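Local coordinates for protein possible prolidase (Bifidobacterium longum NCC2705, PDB 2P9B) that probably hydrolyses carbon-nitrogen bonds other than peptide bonds, as a putative metal-dependent hydrolase of the amidohydrolase family whose exact substrate is not established, at residues H77-S82 against G343-M348; T294-L299 against T356-E361. One frame throughout, in Å; residues are numbered along the deposited sequence.

Contact 1: H77-S82 against G343-M348; sequences HTHLFS and GTDTGM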
ATOM      1  N   HIS A  77       1.070   2.362  -1.163  1.00 10.53           N
ATOM      2  CA  HIS A  77       1.874   3.508  -1.568  1.00 12.18           C
ATOM      3  C   HIS A  77       3.350   3.137  -1.650  1.00 10.71           C
ATOM      4  O   HIS A  77       4.056   3.146  -0.647  1.00 12.99           O
ATOM      5  CB  HIS A  77       1.657   4.659  -0.579  1.00 12.59           C
ATOM      6  CG  HIS A  77       2.230   5.963  -1.035  1.00 15.94           C
ATOM      7  ND1 HIS A  77       1.775   7.179  -0.571  1.00 20.01           N
ATOM      8  CD2 HIS A  77       3.220   6.243  -1.915  1.00 14.52           C
ATOM      9  CE1 HIS A  77       2.459   8.150  -1.146  1.00 18.04           C
ATOM     10  NE2 HIS A  77       3.342   7.611  -1.966  1.00 18.15           N
ATOM     11  N   THR A  78       3.800   2.810  -2.857  1.00 11.75           N
ATOM     12  CA  THR A  78       5.186   2.412  -3.081  1.00 10.14           C
ATOM     13  C   THR A  78       5.819   3.101  -4.290  1.00 11.08           C
ATOM     14  O   THR A  78       5.141   3.769  -5.070  1.00 12.96           O
ATOM     15  CB  THR A  78       5.287   0.883  -3.312  1.00  9.88           C
ATOM     16  OG1 THR A  78       4.565   0.524  -4.503  1.00 11.69           O
ATOM     17  CG2 THR A  78       4.680   0.122  -2.126  1.00 11.39           C
ATOM     18  N   HIS A  79       7.134   2.938  -4.407  1.00 12.37           N
ATOM     19  CA  HIS A  79       7.935   3.442  -5.524  1.00 12.02           C
ATOM     20  C   HIS A  79       8.924   2.308  -5.755  1.00 13.30           C
ATOM     21  O   HIS A  79       9.427   1.736  -4.793  1.00 15.78           O
ATOM     22  CB  HIS A  79       8.707   4.711  -5.145  1.00 14.35           C
ATOM     23  CG  HIS A  79       7.832   5.891  -4.857  1.00 16.31           C
ATOM     24  ND1 HIS A  79       7.193   6.603  -5.849  1.00 17.78           N
ATOM     25  CD2 HIS A  79       7.470   6.465  -3.687  1.00 17.56           C
ATOM     26  CE1 HIS A  79       6.473   7.566  -5.301  1.00 18.39           C
ATOM     27  NE2 HIS A  79       6.623   7.504  -3.990  1.00 18.74           N
ATOM     28  N   LEU A  80       9.210   1.977  -7.009  1.00 12.96           N
ATOM     29  CA  LEU A  80      10.138   0.890  -7.275  1.00 13.86           C
ATOM     30  C   LEU A  80      11.526   1.372  -7.692  1.00 16.33           C
ATOM     31  O   LEU A  80      12.291   0.644  -8.324  1.00 15.20           O
ATOM     32  CB  LEU A  80       9.542  -0.063  -8.318  1.00 13.95           C
ATOM     33  CG  LEU A  80       8.216  -0.722  -7.886  1.00 12.19           C
ATOM     34  CD1 LEU A  80       7.742  -1.677  -8.973  1.00 13.33           C
ATOM     35  CD2 LEU A  80       8.391  -1.466  -6.566  1.00 13.68           C
ATOM     36  N   PHE A  81      11.845   2.604  -7.307  1.00 20.62           N
ATOM     37  CA  PHE A  81      13.139   3.213  -7.590  1.00 25.06           C
ATOM     38  C   PHE A  81      13.449   4.108  -6.389  1.00 28.28           C
ATOM     39  O   PHE A  81      12.532   4.576  -5.711  1.00 29.53           O
ATOM     40  CB  PHE A  81      13.067   4.042  -8.874  1.00 26.34           C
ATOM     41  CG  PHE A  81      12.286   5.320  -8.732  1.00 29.35           C
ATOM     42  CD1 PHE A  81      12.942   6.526  -8.495  1.00 29.96           C
ATOM     43  CD2 PHE A  81      10.896   5.318  -8.815  1.00 29.93           C
ATOM     44  CE1 PHE A  81      12.226   7.712  -8.344  1.00 31.13           C
ATOM     45  CE2 PHE A  81      10.169   6.498  -8.664  1.00 29.82           C
ATOM     46  CZ  PHE A  81      10.835   7.698  -8.430  1.00 30.92           C
ATOM     47  N   SER A  82      14.731   4.335  -6.118  1.00 30.12           N
ATOM     48  CA  SER A  82      15.125   5.169  -4.985  1.00 33.48           C
ATOM     49  C   SER A  82      15.056   6.652  -5.332  1.00 34.37           C
ATOM     50  O   SER A  82      15.748   7.116  -6.236  1.00 36.24           O
ATOM     51  CB  SER A  82      16.544   4.817  -4.533  1.00 35.43           C
ATOM     52  OG  SER A  82      16.625   3.461  -4.128  1.00 39.66           O
ATOM     53  N   GLY A 343       0.045   2.151   3.648  1.00  9.94           N
ATOM     54  CA  GLY A 343       0.955   2.491   2.567  1.00 11.01           C
ATOM     55  C   GLY A 343       2.147   3.088   3.284  1.00 11.61           C
ATOM     56  O   GLY A 343       1.987   3.577   4.400  1.00 11.60           O
ATOM     57  N   THR A 344       3.332   3.064   2.680  1.00 11.14           N
ATOM     58  CA  THR A 344       4.494   3.598   3.385  1.00  9.66           C
ATOM     59  C   THR A 344       5.391   4.566   2.628  1.00 11.90           C
ATOM     60  O   THR A 344       6.257   5.190   3.233  1.00 12.30           O
ATOM     61  CB  THR A 344       5.397   2.463   3.881  1.00 10.01           C
ATOM     62  OG1 THR A 344       5.919   1.747   2.757  1.00  9.41           O
ATOM     63  CG2 THR A 344       4.613   1.516   4.772  1.00 11.33           C
ATOM     64  N   ASP A 345       5.189   4.681   1.320  1.00 11.61           N
ATOM     65  CA  ASP A 345       6.006   5.549   0.468  1.00 13.10           C
ATOM     66  C   ASP A 345       7.424   4.970   0.375  1.00 13.13           C
ATOM     67  O   ASP A 345       8.407   5.667   0.624  1.00 14.92           O
ATOM     68  CB  ASP A 345       6.063   6.977   1.030  1.00 15.14           C
ATOM     69  CG  ASP A 345       6.272   8.025  -0.054  1.00 20.08           C
ATOM     70  OD1 ASP A 345       6.675   7.653  -1.175  1.00 19.72           O
ATOM     71  OD2 ASP A 345       6.036   9.224   0.215  1.00 22.63           O
ATOM     72  N   THR A 346       7.525   3.694   0.016  1.00 13.23           N
ATOM     73  CA  THR A 346       8.831   3.043  -0.097  1.00 13.41           C
ATOM     74  C   THR A 346       9.727   3.763  -1.103  1.00 16.43           C
ATOM     75  O   THR A 346       9.244   4.469  -1.987  1.00 16.85           O
ATOM     76  CB  THR A 346       8.700   1.565  -0.537  1.00 13.02           C
ATOM     77  OG1 THR A 346       8.195   1.504  -1.873  1.00 12.29           O
ATOM     78  CG2 THR A 346       7.752   0.814   0.391  1.00 12.29           C
ATOM     79  N   GLY A 347      11.036   3.571  -0.977  1.00 18.55           N
ATOM     80  CA  GLY A 347      11.954   4.226  -1.889  1.00 21.82           C
ATOM     81  C   GLY A 347      12.594   5.438  -1.246  1.00 25.80           C
ATOM     82  O   GLY A 347      13.645   5.906  -1.696  1.00 26.31           O
HETATM   83  N   MSE A 348      11.951   5.951  -0.198  1.00 27.36           N
HETATM   84  CA  MSE A 348      12.477   7.102   0.530  1.00 31.29           C
HETATM   85  C   MSE A 348      13.696   6.595   1.296  1.00 30.33           C
HETATM   86  O   MSE A 348      13.768   5.421   1.659  1.00 29.28           O
HETATM   87  CB  MSE A 348      11.438   7.658   1.515  1.00 36.31           C
HETATM   88  CG  MSE A 348      10.138   8.158   0.888  1.00 43.44           C
HETATM   89 SE   MSE A 348      10.302   9.704  -0.298  1.00 62.02          SE
HETATM   90  CE  MSE A 348      10.302   8.809  -2.026  1.00 48.61           C
TER
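His77 lays one ring face against Asp345, whose CB sits 4.2 Å from the imidazole centroid in a CH-pi contact. CG is anti to the backbone N (chi1 -169°); the ring lies beside the Asp345 side chain, pointing the same way, ring and carboxylate planes 32° apart. The carbonyl of His77 takes the N-H of Asp345, N to O 2.7 Å, and a weak bond from Thr344 N. Thr78 sets its CB 3.3 Å from Thr346 OG1, while its own hydroxyl bonds Arg133 O in the neighbouring strand. His77 and His79 form the His-X-His motif that ends the first barrel strand in amidohydrolases; with Asp345 they may form a metal site, as in metal-dependent relatives, though no metal is modelled. His79 brings NE2 to 2.8 Å from Asp345 OD1; its ND1 is bonded to Gly136 O. The N-H of His79 meets Thr346 OG1 nearly straight, at 166°. N to OG1 is 3.1 Å, and that hydroxyl is also bonded to Gln353. Selenomethionine Met348 carries CE to 4.0 Å from His79 CD2. Gly347 brings CA to 3.9 Å from Phe81 O; its own O lies 3.7 Å from Ser82 CA.

Contact 2: T294-L299 against T356-E361; sequences TLSAGL and TWRELE
Glu359 reaches from its helix to the start of helix 295-299, its carboxylate gripping Leu295 and Ser296. CG lies anti to the backbone N (chi1 -173°) and the chain bends at chi2 (65°), which turns CD toward the other helix. Each oxygen offers its syn lone pair to one backbone N-H: OE2 receives Leu295 N at 2.9 Å, and OE1 receives Ser296 N at 2.8 Å. OE1 takes a second bond from Ser296 OG, which comes in nearly along the C-O axis with OG 2.7 Å from OE1. Such a carboxylate, receiving N-H groups of a helix's first turn in the loop-and-helix layer around an amidohydrolase TIM barrel, would probably be favoured in its charged form. The axes of segments 295-299 and 356-361 run 85° apart and approach to 9.7 Å, a span bridged by the long acid. Leu295 crosses the Glu359 side chain at about a right angle, its CB 3.7 Å from OE2. A water accepts from Thr294 N and sits 2.7 Å from Glu359 OE2, linking the two. Arg358 adds a looser touch, CG to Ser296 OG 4.2 Å, before its guanidinium leads away to a salt bridge with Asp446.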
ATOM      1  N   THR A 294       0.425   6.824   5.669  1.00 13.08           N
ATOM      2  CA  THR A 294       1.844   6.669   5.352  1.00 13.49           C
ATOM      3  C   THR A 294       2.716   7.256   6.465  1.00 13.04           C
ATOM      4  O   THR A 294       3.649   8.019   6.211  1.00 13.30           O
ATOM      5  CB  THR A 294       2.213   7.345   4.006  1.00 16.55           C
ATOM      6  OG1 THR A 294       2.200   8.768   4.158  1.00 22.12           O
ATOM      7  CG2 THR A 294       1.211   6.965   2.929  1.00 15.18           C
ATOM      8  N   LEU A 295       2.413   6.876   7.703  1.00 12.46           N
ATOM      9  CA  LEU A 295       3.163   7.371   8.850  1.00 12.81           C
ATOM     10  C   LEU A 295       4.646   7.035   8.743  1.00 12.80           C
ATOM     11  O   LEU A 295       5.494   7.792   9.208  1.00 12.33           O
ATOM     12  CB  LEU A 295       2.593   6.800  10.149  1.00 13.73           C
ATOM     13  CG  LEU A 295       1.130   7.177  10.420  1.00 14.97           C
ATOM     14  CD1 LEU A 295       0.693   6.603  11.756  1.00 17.07           C
ATOM     15  CD2 LEU A 295       0.981   8.692  10.419  1.00 15.22           C
ATOM     16  N   SER A 296       4.953   5.899   8.131  1.00 12.70           N
ATOM     17  CA  SER A 296       6.339   5.476   7.949  1.00 12.55           C
ATOM     18  C   SER A 296       7.182   6.502   7.195  1.00 11.95           C
ATOM     19  O   SER A 296       8.402   6.558   7.365  1.00 13.86           O
ATOM     20  CB  SER A 296       6.395   4.152   7.181  1.00 10.75           C
ATOM     21  OG  SER A 296       5.914   3.079   7.954  1.00 14.46           O
ATOM     22  N   ALA A 297       6.541   7.305   6.351  1.00 12.65           N
ATOM     23  CA  ALA A 297       7.276   8.289   5.568  1.00 14.08           C
ATOM     24  C   ALA A 297       7.542   9.602   6.293  1.00 14.80           C
ATOM     25  O   ALA A 297       8.546  10.259   6.037  1.00 17.92           O
ATOM     26  CB  ALA A 297       6.546   8.560   4.253  1.00 15.24           C
ATOM     27  N   GLY A 298       6.661   9.981   7.210  1.00 16.12           N
ATOM     28  CA  GLY A 298       6.858  11.241   7.903  1.00 17.02           C
ATOM     29  C   GLY A 298       7.616  11.191   9.214  1.00 18.24           C
ATOM     30  O   GLY A 298       8.460  12.053   9.482  1.00 18.19           O
ATOM     31  N   LEU A 299       7.334  10.181  10.028  1.00 17.54           N
ATOM     32  CA  LEU A 299       7.967  10.057  11.335  1.00 18.60           C
ATOM     33  C   LEU A 299       9.491  10.053  11.384  1.00 19.47           C
ATOM     34  O   LEU A 299      10.075  10.623  12.303  1.00 19.75           O
ATOM     35  CB  LEU A 299       7.420   8.832  12.066  1.00 18.11           C
ATOM     36  CG  LEU A 299       6.007   9.032  12.619  1.00 18.86           C
ATOM     37  CD1 LEU A 299       5.455   7.715  13.145  1.00 19.71           C
ATOM     38  CD2 LEU A 299       6.050  10.083  13.730  1.00 20.34           C
ATOM     39  N   THR A 356       7.044  -2.774   5.205  1.00  9.78           N
ATOM     40  CA  THR A 356       5.611  -2.509   5.248  1.00 10.41           C
ATOM     41  C   THR A 356       5.036  -2.786   6.645  1.00 10.90           C
ATOM     42  O   THR A 356       4.196  -2.034   7.135  1.00 10.54           O
ATOM     43  CB  THR A 356       4.856  -3.371   4.208  1.00 10.64           C
ATOM     44  OG1 THR A 356       5.254  -2.981   2.892  1.00 12.55           O
ATOM     45  CG2 THR A 356       3.342  -3.191   4.347  1.00 10.10           C
ATOM     46  N   TRP A 357       5.515  -3.852   7.285  1.00 12.00           N
ATOM     47  CA  TRP A 357       5.026  -4.241   8.608  1.00 12.91           C
ATOM     48  C   TRP A 357       5.072  -3.110   9.638  1.00 12.39           C
ATOM     49  O   TRP A 357       4.213  -3.023  10.517  1.00 12.74           O
ATOM     50  CB  TRP A 357       5.827  -5.434   9.150  1.00 14.04           C
ATOM     51  CG  TRP A 357       7.213  -5.056   9.589  1.00 13.99           C
ATOM     52  CD1 TRP A 357       8.321  -4.936   8.805  1.00 15.15           C
ATOM     53  CD2 TRP A 357       7.603  -4.638  10.905  1.00 15.37           C
ATOM     54  NE1 TRP A 357       9.378  -4.458   9.547  1.00 16.53           N
ATOM     55  CE2 TRP A 357       8.963  -4.268  10.837  1.00 15.98           C
ATOM     56  CE3 TRP A 357       6.930  -4.534  12.130  1.00 15.52           C
ATOM     57  CZ2 TRP A 357       9.666  -3.800  11.955  1.00 17.42           C
ATOM     58  CZ3 TRP A 357       7.630  -4.068  13.239  1.00 18.21           C
ATOM     59  CH2 TRP A 357       8.986  -3.707  13.138  1.00 18.10           C
ATOM     60  N   ARG A 358       6.080  -2.252   9.532  1.00 10.90           N
ATOM     61  CA  ARG A 358       6.243  -1.147  10.470  1.00 10.74           C
ATOM     62  C   ARG A 358       5.032  -0.221  10.483  1.00 10.43           C
ATOM     63  O   ARG A 358       4.687   0.339  11.525  1.00 12.60           O
ATOM     64  CB  ARG A 358       7.501  -0.341  10.125  1.00 11.60           C
ATOM     65  CG  ARG A 358       7.742   0.855  11.043  1.00 13.64           C
ATOM     66  CD  ARG A 358       8.269   0.419  12.403  1.00 15.94           C
ATOM     67  NE  ARG A 358       9.667   0.007  12.322  1.00 17.52           N
ATOM     68  CZ  ARG A 358      10.402  -0.360  13.367  1.00 19.13           C
ATOM     69  NH1 ARG A 358       9.872  -0.374  14.582  1.00 18.58           N
ATOM     70  NH2 ARG A 358      11.673  -0.695  13.196  1.00 19.38           N
ATOM     71  N   GLU A 359       4.381  -0.063   9.335  1.00 10.55           N
ATOM     72  CA  GLU A 359       3.218   0.827   9.250  1.00 10.55           C
ATOM     73  C   GLU A 359       2.090   0.368  10.164  1.00 10.78           C
ATOM     74  O   GLU A 359       1.361   1.193  10.723  1.00 10.91           O
ATOM     75  CB  GLU A 359       2.709   0.918   7.800  1.00  9.25           C
ATOM     76  CG  GLU A 359       1.600   1.968   7.566  1.00  9.97           C
ATOM     77  CD  GLU A 359       2.046   3.418   7.794  1.00 11.50           C
ATOM     78  OE1 GLU A 359       3.262   3.685   7.887  1.00 14.73           O
ATOM     79  OE2 GLU A 359       1.164   4.299   7.870  1.00 13.16           O
ATOM     80  N   LEU A 360       1.937  -0.943  10.317  1.00 11.03           N
ATOM     81  CA  LEU A 360       0.879  -1.454  11.185  1.00 10.87           C
ATOM     82  C   LEU A 360       1.193  -1.118  12.637  1.00 12.86           C
ATOM     83  O   LEU A 360       0.302  -0.759  13.405  1.00 12.03           O
ATOM     84  CB  LEU A 360       0.714  -2.968  11.021  1.00 10.67           C
ATOM     85  CG  LEU A 360       0.039  -3.442   9.731  1.00 10.58           C
ATOM     86  CD1 LEU A 360       0.989  -3.296   8.551  1.00 11.55           C
ATOM     87  CD2 LEU A 360      -0.389  -4.886   9.889  1.00 11.50           C
ATOM     88  N   GLU A 361       2.464  -1.227  13.012  1.00 13.52           N
ATOM     89  CA  GLU A 361       2.848  -0.909  14.383  1.00 15.32           C
ATOM     90  C   GLU A 361       2.629   0.568  14.661  1.00 15.68           C
ATOM     91  O   GLU A 361       2.245   0.948  15.770  1.00 16.11           O
ATOM     92  CB  GLU A 361       4.313  -1.279  14.643  1.00 19.42           C
ATOM     93  CG  GLU A 361       4.501  -2.760  14.938  1.00 25.28           C
ATOM     94  CD  GLU A 361       5.650  -3.039  15.897  1.00 28.31           C
ATOM     95  OE1 GLU A 361       5.717  -4.174  16.415  1.00 29.29           O
ATOM     96  OE2 GLU A 361       6.485  -2.136  16.129  1.00 28.77           O
TER
HETATM   97  O   HOH W   1      -0.702   4.000   5.887  1.00 12.81           O

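In the fold
Contacts 1 and 2 have centres 11 Å apart and touch directly, their segments alternating along the chain. The carbonyl of Gly343 in contact 1 packs against the Glu359 carboxylate of contact 2, O to CD 3.4 Å. Ala297 sets its CB 3.6 Å from Asp345 CB, and the Thr294 methyl CG2 lies 3.6 Å from His77 ND1. Thr294 and Ala297 thus pack against His77 and Asp345 of the possible metal site, and Glu359, which bonds Leu295 and Ser296 and touches Gly343, is probably an outer-shell residue. Asn75 also joins the two: its ND2 is hydrogen-bonded to Thr344 OG1 and to Thr356 OG1.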